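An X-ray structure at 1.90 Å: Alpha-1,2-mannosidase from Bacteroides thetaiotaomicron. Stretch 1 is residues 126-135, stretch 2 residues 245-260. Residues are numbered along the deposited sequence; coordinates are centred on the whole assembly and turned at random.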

# COMPACT_ATOMS: atom_id res chain seq x y z
N ALA A 126 -21.07 7.15 -40.59
CA ALA A 126 -21.74 5.85 -40.69
C ALA A 126 -23.26 5.98 -40.68
O ALA A 126 -23.82 6.90 -40.10
CB ALA A 126 -21.28 4.95 -39.54
N THR A 127 -23.93 5.02 -41.32
CA THR A 127 -25.35 4.83 -41.12
C THR A 127 -25.41 3.57 -40.24
O THR A 127 -24.37 3.14 -39.74
CB THR A 127 -26.07 4.58 -42.46
OG1 THR A 127 -25.52 3.42 -43.11
CG2 THR A 127 -25.92 5.80 -43.41
N SER A 128 -26.59 2.98 -40.06
CA SER A 128 -26.70 1.74 -39.26
C SER A 128 -25.82 0.63 -39.82
O SER A 128 -25.16 -0.10 -39.07
CB SER A 128 -28.15 1.25 -39.25
OG SER A 128 -28.99 2.15 -38.53
N ARG A 129 -25.82 0.49 -41.14
CA ARG A 129 -25.16 -0.65 -41.78
C ARG A 129 -24.13 -0.25 -42.84
O ARG A 129 -23.41 -1.09 -43.34
CB ARG A 129 -26.23 -1.59 -42.36
CG ARG A 129 -27.17 -2.10 -41.27
CD ARG A 129 -28.36 -2.95 -41.84
NE ARG A 129 -29.30 -3.19 -40.76
CZ ARG A 129 -30.19 -2.30 -40.35
NH1 ARG A 129 -30.27 -1.11 -40.93
NH2 ARG A 129 -31.01 -2.61 -39.35
N GLY A 130 -24.01 1.04 -43.14
CA GLY A 130 -23.04 1.44 -44.15
C GLY A 130 -22.20 2.63 -43.71
O GLY A 130 -22.32 3.08 -42.56
N ALA A 131 -21.35 3.12 -44.61
CA ALA A 131 -20.52 4.30 -44.33
C ALA A 131 -20.20 5.02 -45.62
O ALA A 131 -20.24 4.42 -46.70
CB ALA A 131 -19.20 3.89 -43.64
N VAL A 132 -19.85 6.29 -45.53
CA VAL A 132 -19.39 7.02 -46.71
C VAL A 132 -18.13 7.75 -46.31
O VAL A 132 -18.09 8.29 -45.21
CB VAL A 132 -20.47 7.98 -47.26
CG1 VAL A 132 -19.93 8.82 -48.42
CG2 VAL A 132 -21.71 7.19 -47.72
N PHE A 133 -17.10 7.70 -47.16
CA PHE A 133 -15.83 8.39 -46.95
C PHE A 133 -15.72 9.54 -47.95
O PHE A 133 -16.26 9.45 -49.06
CB PHE A 133 -14.63 7.47 -47.29
CG PHE A 133 -14.40 6.33 -46.31
CD1 PHE A 133 -13.23 6.29 -45.54
CD2 PHE A 133 -15.32 5.30 -46.19
CE1 PHE A 133 -13.00 5.24 -44.65
CE2 PHE A 133 -15.09 4.24 -45.29
CZ PHE A 133 -13.93 4.21 -44.53
N GLU A 134 -14.97 10.58 -47.59
CA GLU A 134 -14.44 11.51 -48.59
C GLU A 134 -12.92 11.34 -48.48
O GLU A 134 -12.41 11.09 -47.39
CB GLU A 134 -14.82 12.95 -48.26
CG GLU A 134 -14.09 13.45 -46.98
CD GLU A 134 -14.45 14.87 -46.52
OE1 GLU A 134 -14.83 15.71 -47.39
OE2 GLU A 134 -14.36 15.12 -45.29
N VAL A 135 -12.20 11.44 -49.59
CA VAL A 135 -10.75 11.45 -49.51
C VAL A 135 -10.23 12.63 -50.34
O VAL A 135 -10.64 12.79 -51.49
CB VAL A 135 -10.10 10.15 -50.06
CG1 VAL A 135 -8.58 10.26 -49.93
CG2 VAL A 135 -10.65 8.88 -49.34
N ILE A 245 -28.96 -4.40 -50.98
CA ILE A 245 -30.18 -3.74 -50.49
C ILE A 245 -29.83 -2.69 -49.42
O ILE A 245 -30.31 -1.54 -49.47
CB ILE A 245 -31.17 -4.79 -49.92
CG1 ILE A 245 -31.73 -5.65 -51.05
CG2 ILE A 245 -32.30 -4.11 -49.14
CD1 ILE A 245 -32.41 -6.94 -50.58
N ASN A 246 -29.00 -3.09 -48.45
CA ASN A 246 -28.53 -2.17 -47.41
C ASN A 246 -27.84 -0.97 -48.02
O ASN A 246 -28.10 0.16 -47.62
CB ASN A 246 -27.57 -2.87 -46.43
CG ASN A 246 -28.24 -3.97 -45.63
OD1 ASN A 246 -29.47 -4.06 -45.61
ND2 ASN A 246 -27.45 -4.81 -44.97
N PHE A 247 -26.95 -1.22 -48.98
CA PHE A 247 -26.23 -0.15 -49.69
C PHE A 247 -27.21 0.82 -50.35
O PHE A 247 -27.10 2.04 -50.21
CB PHE A 247 -25.31 -0.76 -50.75
CG PHE A 247 -24.53 0.26 -51.58
CD1 PHE A 247 -23.20 0.56 -51.27
CD2 PHE A 247 -25.12 0.87 -52.68
CE1 PHE A 247 -22.48 1.48 -52.04
CE2 PHE A 247 -24.41 1.79 -53.44
CZ PHE A 247 -23.08 2.09 -53.13
N ASN A 248 -28.17 0.26 -51.07
CA ASN A 248 -29.11 1.09 -51.83
C ASN A 248 -30.05 1.88 -50.95
O ASN A 248 -30.40 3.03 -51.25
CB ASN A 248 -29.87 0.24 -52.85
CG ASN A 248 -29.01 -0.11 -54.04
OD1 ASN A 248 -28.29 0.75 -54.57
ND2 ASN A 248 -29.08 -1.36 -54.49
N ARG A 249 -30.42 1.30 -49.82
CA ARG A 249 -31.30 2.01 -48.91
C ARG A 249 -30.56 3.10 -48.14
O ARG A 249 -31.12 4.17 -47.90
CB ARG A 249 -31.96 1.06 -47.93
CG ARG A 249 -33.11 1.72 -47.18
CD ARG A 249 -33.83 0.77 -46.26
NE ARG A 249 -34.51 -0.32 -46.95
CZ ARG A 249 -34.18 -1.61 -46.85
NH1 ARG A 249 -33.11 -1.98 -46.13
NH2 ARG A 249 -34.89 -2.53 -47.48
N GLU A 250 -29.32 2.83 -47.74
CA GLU A 250 -28.67 3.68 -46.73
C GLU A 250 -27.62 4.64 -47.27
O GLU A 250 -27.44 5.73 -46.70
CB GLU A 250 -28.07 2.83 -45.60
CG GLU A 250 -29.10 1.98 -44.83
CD GLU A 250 -28.50 1.19 -43.66
OE1 GLU A 250 -27.44 1.60 -43.14
OE2 GLU A 250 -29.10 0.15 -43.27
N VAL A 251 -26.88 4.26 -48.31
CA VAL A 251 -25.74 5.11 -48.71
C VAL A 251 -25.66 5.46 -50.20
O VAL A 251 -24.89 6.35 -50.59
CB VAL A 251 -24.37 4.51 -48.26
CG1 VAL A 251 -24.22 4.55 -46.71
CG2 VAL A 251 -24.20 3.08 -48.79
N ALA A 252 -26.43 4.77 -51.03
CA ALA A 252 -26.36 5.01 -52.48
C ALA A 252 -26.52 6.49 -52.77
O ALA A 252 -27.39 7.13 -52.20
CB ALA A 252 -27.43 4.18 -53.23
N ASP A 253 -25.67 7.03 -53.64
CA ASP A 253 -25.75 8.44 -54.09
C ASP A 253 -25.34 9.47 -53.05
O ASP A 253 -25.37 10.66 -53.34
CB ASP A 253 -27.15 8.80 -54.58
CG ASP A 253 -27.62 7.92 -55.72
OD1 ASP A 253 -28.78 7.47 -55.66
OD2 ASP A 253 -26.82 7.65 -56.65
N ALA A 254 -25.00 9.05 -51.84
CA ALA A 254 -24.73 10.03 -50.80
C ALA A 254 -23.27 10.48 -50.82
O ALA A 254 -22.39 9.74 -51.27
CB ALA A 254 -25.08 9.46 -49.42
N ASP A 255 -23.03 11.69 -50.31
CA ASP A 255 -21.65 12.09 -50.01
C ASP A 255 -21.48 12.09 -48.49
O ASP A 255 -22.45 11.87 -47.78
CB ASP A 255 -21.31 13.44 -50.63
CG ASP A 255 -22.21 14.57 -50.16
OD1 ASP A 255 -22.95 14.43 -49.16
OD2 ASP A 255 -22.17 15.63 -50.81
N VAL A 256 -20.27 12.32 -47.98
CA VAL A 256 -20.03 12.22 -46.54
C VAL A 256 -20.84 13.26 -45.75
O VAL A 256 -21.31 12.99 -44.65
CB VAL A 256 -18.52 12.27 -46.16
CG1 VAL A 256 -17.97 13.68 -46.33
CG2 VAL A 256 -18.32 11.79 -44.69
N GLN A 257 -21.02 14.43 -46.35
CA GLN A 257 -21.81 15.49 -45.70
C GLN A 257 -23.24 15.05 -45.42
O GLN A 257 -23.80 15.36 -44.36
CB GLN A 257 -21.82 16.76 -46.57
CG GLN A 257 -20.45 17.50 -46.64
CD GLN A 257 -19.36 16.74 -47.41
OE1 GLN A 257 -19.63 15.91 -48.31
NE2 GLN A 257 -18.08 17.03 -47.05
N LEU A 258 -23.84 14.32 -46.36
CA LEU A 258 -25.22 13.85 -46.18
C LEU A 258 -25.30 12.85 -45.02
O LEU A 258 -26.15 12.99 -44.14
CB LEU A 258 -25.77 13.20 -47.46
CG LEU A 258 -27.26 12.80 -47.39
CD1 LEU A 258 -28.15 14.04 -47.31
CD2 LEU A 258 -27.69 11.93 -48.59
N ILE A 259 -24.42 11.85 -45.02
CA ILE A 259 -24.43 10.81 -43.99
C ILE A 259 -24.09 11.40 -42.61
O ILE A 259 -24.70 11.07 -41.59
CB ILE A 259 -23.42 9.66 -44.32
CG1 ILE A 259 -23.71 9.10 -45.73
CG2 ILE A 259 -23.44 8.56 -43.22
CD1 ILE A 259 -25.19 8.73 -46.01
N SER A 260 -23.11 12.30 -42.60
CA SER A 260 -22.75 13.02 -41.39
C SER A 260 -23.95 13.78 -40.78
O SER A 260 -24.23 13.64 -39.59
CB SER A 260 -21.61 13.99 -41.70
OG SER A 260 -21.24 14.74 -40.56
O HOH W 1 -25.97 8.49 -40.96
O HOH W 2 -17.97 12.15 -49.82

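A carboxylate on a helix can organise a neighbouring turn while apolar side chains close the interface beside it, and this mannosidase offers a compact example. Stretch 1 is a short turn leading into the strand 130-135; stretch 2 carries two helices joined by a type II turn from Val-251 to Ala-254. The strand and the helix 256-260 run more nearly antiparallel than parallel, at 137°, with their axes approaching to 7.8 Å.

At Ala-126 the side chain points away, and the backbone makes the link: one water donates to both Ala-126 O (2.8 Å) and Ile-259 O (2.9 Å). Thr-127 begins the polar cluster. Its OG1 donates to Glu-250 OE1 at 2.6 Å and accepts from Gly-130 N at 2.8 Å, so a single hydroxyl both braces its own turn and ties it to the helix, while Thr-127 CG2 rests 3.7 Å from Ile-259 CG2. Arg-129 completes the grip on Glu-250: the backbone Arg-129 N donates to OE1 of Glu-250 at 2.8 Å, and Arg-129 NH1 forms a salt bridge with Glu-250 OE2 at 2.9 Å, the acid lying at the guanidinium edge, near its plane, where N-H groups point. Both carboxylate oxygens are thereby engaged. Gly-130 leaves little space for a side chain, since an ideal CB would lie 3.1 Å from Val-251 CG1.

Ala-131 points away. At Val-132 the contact becomes mainly apolar: the side chain points toward stretch 2, its CG2 lying 3.4 Å from Ile-259 CG1 and 3.8 Å from Val-251 CG1. Phe-133 points away again, as is usual for alternate residues of a strand, yet Phe-133 O still reaches Val-256 N through a water. Glu-134 returns to the interface, its CD in van der Waals contact with the valine methyl Val-256 CG1 at 3.7 Å, while its carboxylate oxygens find hydrogen bonds elsewhere in the structure.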